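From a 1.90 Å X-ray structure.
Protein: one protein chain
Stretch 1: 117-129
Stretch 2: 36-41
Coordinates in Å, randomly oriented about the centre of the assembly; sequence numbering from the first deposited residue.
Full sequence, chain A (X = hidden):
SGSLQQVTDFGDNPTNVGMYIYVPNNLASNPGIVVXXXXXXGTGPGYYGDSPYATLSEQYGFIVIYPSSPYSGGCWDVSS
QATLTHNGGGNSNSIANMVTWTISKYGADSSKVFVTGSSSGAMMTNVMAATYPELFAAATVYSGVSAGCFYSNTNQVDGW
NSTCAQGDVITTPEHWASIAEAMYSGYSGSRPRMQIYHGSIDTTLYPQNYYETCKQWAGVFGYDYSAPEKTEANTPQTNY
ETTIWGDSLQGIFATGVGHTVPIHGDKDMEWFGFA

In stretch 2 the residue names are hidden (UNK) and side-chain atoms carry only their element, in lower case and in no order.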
ATOM      1  N   GLY A 117      16.156  11.057   0.939  1.00 15.15           N
ATOM      2  CA  GLY A 117      17.063  11.467   1.970  1.00 15.42           C
ATOM      3  C   GLY A 117      18.472  11.581   1.452  1.00 15.83           C
ATOM      4  O   GLY A 117      18.761  11.063   0.372  1.00 16.76           O
ATOM      5  N   SER A 118      19.326  12.299   2.191  1.00 15.54           N
ATOM      6  CA  SER A 118      20.714  12.471   1.841  1.00 16.69           C
ATOM      7  C   SER A 118      21.610  11.900   2.963  1.00 15.93           C
ATOM      8  O   SER A 118      21.318  12.044   4.117  1.00 15.97           O
ATOM      9  CB  SER A 118      21.043  13.966   1.578  1.00 16.15           C
ATOM     10  OG  SER A 118      20.303  14.409   0.460  1.00 17.72           O
ATOM     11  N   SER A 119      22.719  11.278   2.572  1.00 17.31           N
ATOM     12  CA  SER A 119      23.735  10.747   3.475  1.00 18.04           C
ATOM     13  C   SER A 119      23.094   9.782   4.506  1.00 17.11           C
ATOM     14  O   SER A 119      22.495   8.830   4.082  1.00 16.99           O
ATOM     15  CB  SER A 119      24.537  11.910   4.076  1.00 18.75           C
ATOM     16  OG  SER A 119      25.659  11.461   4.819  1.00 22.48           O
ATOM     17  N   SER A 120      23.182  10.046   5.806  1.00 17.45           N
ATOM     18  CA  SER A 120      22.476   9.257   6.822  1.00 18.00           C
ATOM     19  C   SER A 120      20.996   9.075   6.469  1.00 16.08           C
ATOM     20  O   SER A 120      20.432   7.985   6.604  1.00 16.54           O
ATOM     21  CB  SER A 120      22.637   9.872   8.208  1.00 17.76           C
ATOM     22  OG  SER A 120      22.205   8.955   9.253  1.00 20.08           O
ATOM     23  N   GLY A 121      20.401  10.112   5.928  1.00 16.16           N
ATOM     24  CA  GLY A 121      18.984  10.046   5.528  1.00 15.48           C
ATOM     25  C   GLY A 121      18.772   9.202   4.308  1.00 16.40           C
ATOM     26  O   GLY A 121      17.704   8.591   4.159  1.00 16.30           O
ATOM     27  N   ALA A 122      19.788   9.136   3.433  1.00 16.26           N
ATOM     28  CA  ALA A 122      19.708   8.197   2.298  1.00 15.88           C
ATOM     29  C   ALA A 122      19.870   6.748   2.768  1.00 16.06           C
ATOM     30  O   ALA A 122      19.219   5.843   2.205  1.00 16.28           O
ATOM     31  CB  ALA A 122      20.714   8.537   1.235  1.00 15.24           C
ATOM     32  N   MET A 123      20.735   6.528   3.750  1.00 16.22           N
ATOM     33  CA  MET A 123      20.823   5.197   4.383  1.00 17.68           C
ATOM     34  C   MET A 123      19.435   4.787   4.943  1.00 17.47           C
ATOM     35  O   MET A 123      18.956   3.669   4.736  1.00 16.39           O
ATOM     36  CB  MET A 123      21.808   5.185   5.499  1.00 17.61           C
ATOM     37  CG  MET A 123      23.233   5.602   5.127  1.00 20.25           C
ATOM     38  SD  MET A 123      24.263   5.378   6.557  1.00 20.74           S
ATOM     39  CE  MET A 123      25.541   6.595   6.303  1.00 21.70           C
ATOM     40  N   MET A 124      18.810   5.717   5.647  1.00 16.17           N
ATOM     41  CA  MET A 124      17.478   5.481   6.230  1.00 15.84           C
ATOM     42  C   MET A 124      16.437   5.312   5.124  1.00 16.44           C
ATOM     43  O   MET A 124      15.494   4.508   5.261  1.00 16.02           O
ATOM     44  CB  MET A 124      17.120   6.603   7.203  1.00 16.08           C
ATOM     45  CG  MET A 124      15.700   6.464   7.799  1.00 15.44           C
ATOM     46  SD  MET A 124      15.381   4.893   8.609  1.00 17.17           S
ATOM     47  CE  MET A 124      16.010   5.254  10.229  1.00 16.59           C
ATOM     48  N   THR A 125      16.618   5.987   3.989  1.00 16.42           N
ATOM     49  CA  THR A 125      15.692   5.777   2.893  1.00 15.19           C
ATOM     50  C   THR A 125      15.674   4.310   2.448  1.00 16.41           C
ATOM     51  O   THR A 125      14.602   3.727   2.234  1.00 15.98           O
ATOM     52  CB  THR A 125      15.986   6.767   1.713  1.00 15.34           C
ATOM     53  OG1 THR A 125      15.748   8.093   2.185  1.00 15.47           O
ATOM     54  CG2 THR A 125      15.087   6.537   0.534  1.00 14.55           C
ATOM     55  N   ASN A 126      16.850   3.710   2.303  1.00 17.60           N
ATOM     56  CA  ASN A 126      16.945   2.314   1.932  1.00 16.41           C
ATOM     57  C   ASN A 126      16.328   1.459   2.994  1.00 16.81           C
ATOM     58  O   ASN A 126      15.642   0.544   2.687  1.00 18.20           O
ATOM     59  CB  ASN A 126      18.355   1.859   1.660  1.00 17.44           C
ATOM     60  CG  ASN A 126      18.853   2.302   0.298  1.00 16.00           C
ATOM     61  OD1 ASN A 126      18.192   2.192  -0.703  1.00 19.36           O
ATOM     62  ND2 ASN A 126      19.996   2.862   0.310  1.00 14.28           N
ATOM     63  N   VAL A 127      16.568   1.788   4.234  1.00 18.15           N
ATOM     64  CA  VAL A 127      16.001   1.027   5.379  1.00 18.00           C
ATOM     65  C   VAL A 127      14.465   1.084   5.357  1.00 17.20           C
ATOM     66  O   VAL A 127      13.766   0.044   5.539  1.00 17.02           O
ATOM     67  CB  VAL A 127      16.593   1.468   6.725  1.00 17.82           C
ATOM     68  CG1 VAL A 127      15.833   0.841   7.911  1.00 19.35           C
ATOM     69  CG2 VAL A 127      18.068   1.070   6.834  1.00 17.21           C
ATOM     70  N   MET A 128      13.917   2.269   5.113  1.00 17.06           N
ATOM     71  CA  MET A 128      12.434   2.442   5.057  1.00 16.45           C
ATOM     72  C   MET A 128      11.832   1.617   3.930  1.00 16.19           C
ATOM     73  O   MET A 128      10.763   1.040   4.073  1.00 16.38           O
ATOM     74  CB  MET A 128      12.047   3.905   4.842  1.00 16.79           C
ATOM     75  CG  MET A 128      12.329   4.856   6.043  1.00 15.27           C
ATOM     76  SD  MET A 128      11.594   4.292   7.609  1.00 15.83           S
ATOM     77  CE  MET A 128       9.869   4.139   7.092  1.00 18.35           C
ATOM     78  N   ALA A 129      12.502   1.591   2.780  1.00 16.40           N
ATOM     79  CA  ALA A 129      12.034   0.784   1.655  1.00 16.26           C
ATOM     80  C   ALA A 129      11.948  -0.715   2.031  1.00 15.95           C
ATOM     81  O   ALA A 129      11.057  -1.412   1.593  1.00 18.06           O
ATOM     82  CB  ALA A 129      12.936   0.987   0.447  1.00 16.13           C
ATOM     83  N   UNK A  36      11.143  13.427   3.660  1.00 13.91           N
ATOM     84  CA  UNK A  36      12.452  13.957   3.335  1.00 15.40           C
ATOM     85  C   UNK A  36      13.355  13.851   4.573  1.00 15.88           C
ATOM     86  O   UNK A  36      13.109  14.513   5.615  1.00 16.04           O
ATOM     87  c   UNK A  36      12.343  15.414   2.843  1.00 15.00           C
ATOM     88  N   UNK A  37      14.392  12.993   4.488  1.00 16.08           N
ATOM     89  CA  UNK A  37      15.126  12.540   5.660  1.00 14.63           C
ATOM     90  C   UNK A  37      16.555  13.093   5.703  1.00 15.81           C
ATOM     91  O   UNK A  37      17.346  12.873   4.758  1.00 16.46           O
ATOM     92  c   UNK A  37      15.170  11.005   5.745  1.00 14.79           C
ATOM     93  c   UNK A  37      13.759  10.401   5.554  1.00 13.66           C
ATOM     94  c   UNK A  37      15.851  10.569   7.046  1.00 15.69           C
ATOM     95  c   UNK A  37      13.705   8.856   5.538  1.00 15.32           C
ATOM     96  N   UNK A  38      16.859  13.832   6.777  1.00 14.82           N
ATOM     97  CA  UNK A  38      18.025  14.657   6.856  1.00 15.47           C
ATOM     98  C   UNK A  38      19.333  13.844   7.095  1.00 17.26           C
ATOM     99  O   UNK A  38      19.286  12.668   7.463  1.00 16.44           O
ATOM    100  n   UNK A  38      17.534  14.368  11.381  1.00 17.03           N
ATOM    101  n   UNK A  38      19.093  14.771   9.965  1.00 16.28           N
ATOM    102  c   UNK A  38      17.841  15.687   7.966  1.00 15.42           C
ATOM    103  c   UNK A  38      17.905  15.121   9.345  1.00 15.45           C
ATOM    104  c   UNK A  38      18.848  14.323  11.178  1.00 16.71           C
ATOM    105  c   UNK A  38      16.926  14.866  10.240  1.00 15.63           C
ATOM    106  N   UNK A  39      20.467  14.515   6.870  1.00 19.50           N
ATOM    107  CA  UNK A  39      21.854  13.980   7.027  1.00 19.85           C
ATOM    108  C   UNK A  39      22.379  14.123   8.471  1.00 19.98           C
ATOM    109  O   UNK A  39      21.787  14.808   9.301  1.00 19.07           O
ATOM    110  o   UNK A  39      21.458  20.227   5.742  1.00 26.65           O
ATOM    111  c   UNK A  39      22.773  14.707   6.016  1.00 22.19           C
ATOM    112  c   UNK A  39      21.773  16.702   4.839  1.00 22.20           C
ATOM    113  c   UNK A  39      22.472  16.187   5.919  1.00 21.95           C
ATOM    114  c   UNK A  39      21.442  18.049   4.758  1.00 25.62           C
ATOM    115  c   UNK A  39      22.470  18.419   6.924  1.00 24.03           C
ATOM    116  c   UNK A  39      22.785  17.055   6.981  1.00 23.49           C
ATOM    117  c   UNK A  39      21.785  18.912   5.815  1.00 25.54           C
ATOM    118  N   UNK A  40      23.498  13.475   8.810  1.00 21.11           N
ATOM    119  CA  UNK A  40      24.112  13.678  10.151  1.00 20.46           C
ATOM    120  C   UNK A  40      24.371  15.128  10.403  1.00 20.79           C
ATOM    121  O   UNK A  40      24.603  15.871   9.457  1.00 20.56           O
ATOM    122  c   UNK A  40      25.451  12.949  10.294  1.00 21.50           C
ATOM    123  s   UNK A  40      25.407  11.139  10.189  1.00 21.95           S
ATOM    124  N   UNK A  41      24.328  15.505  11.680  1.00 20.50           N
ATOM    125  CA  UNK A  41      24.450  16.888  12.192  1.00 22.29           C
ATOM    126  C   UNK A  41      23.220  17.763  11.894  1.00 21.95           C
ATOM    127  O   UNK A  41      23.177  18.907  12.346  1.00 22.23           O
ATOM    128  o   UNK A  41      25.632  18.022  10.358  1.00 22.58           O
ATOM    129  c   UNK A  41      26.992  16.757  11.942  1.00 21.93           C
ATOM    130  c   UNK A  41      25.738  17.636  11.743  1.00 21.59           C
TER
HETATM  131  O   HOH W   1      25.494  12.369   7.092  1.00 25.37           O

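Position 36 carries a single side-chain carbon. Its CA-to-CB bond points away from stretch 1, and its CB stays 6.1 Å from Gly117 N, the closest atom of stretch 1, so the position adds strand backbone and little else. One carbon and nothing beyond it identifies Ala36.

Position 37 has four side-chain carbons and no heteroatom. The first is forked, and one of its arms is two carbons long, a beta-branched pattern. The longer arm reaches the helix of stretch 1, where its end meets Met124, Thr125 and Met128. The residue is Ile37, with chi1 in m and chi2 in t. Its CD1 lies 3.8 Å from Met124 CG, 4.0 Å from Thr125 OG1 and 4.3 Å from Met128 CG; the two methionine contacts are apolar, and Thr125 OG1 spends its hydrogen bond on Gly121 O, one turn back in the helix.

At position 38 one carbon leads to a five-membered ring of three carbons and two nitrogens, an imidazole. The CA-to-CB bond points away from stretch 1 and the ring does not touch it, so only the backbone takes part here. This is His38. Its ND1 donates to the backbone O of position 39 at 2.8 Å, bracing the loop that follows the strand, while NE2 is bonded elsewhere in the structure. The carbonyl His38 O comes within 3.2 Å of Gly121 N, but the angle is too poor for a hydrogen bond, and Gly121 N donates instead to Ser118 O at 2.8 Å.

Position 39 shows one carbon, then a ring of six carbons bearing an oxygen: a phenol. Its CB packs 3.8 Å from Ser119 CB, and Ser118 CB sits at the edge of the ring, near its plane. The residue is Tyr39, and its CD2 is 4.3 Å from Ser118 CB. The end of the side chain leads away, and OH is bonded elsewhere.

Position 40 has one carbon followed by a sulfur, with no further side-chain atom on it. The sulfur lies 3.6 Å from Ser120 CB. This is Cys40, and its SG is bonded covalently to a group elsewhere in the structure. A water accepts from Cys40 N at 2.9 Å and is 2.5 Å from Ser119 OG, linking the two stretches.

Position 41 has a carbon that carries one oxygen and one carbon. It is Thr41, too far from stretch 1 to touch it; its OG1 donates to Cys40 O at 2.5 Å.

The contact begins as a parallel bridge between Gly117 and Ile37, and Ser118 N donates to Ile37 O at 3.3 Å. That same carbonyl receives a CA-H...O contact from Gly121, with CA 3.4 Å from Ile37 O. Such closeness depends on glycine: a CB on Gly121 would fall 1.9 Å from Ile37 O, and one on Gly117 would lie 2.9 Å from it. Backbone thus sets the approach, Ile37 fills the space beside the helix, and the serines meet the loop.

Stretch 2 (36-41) AIHYCT
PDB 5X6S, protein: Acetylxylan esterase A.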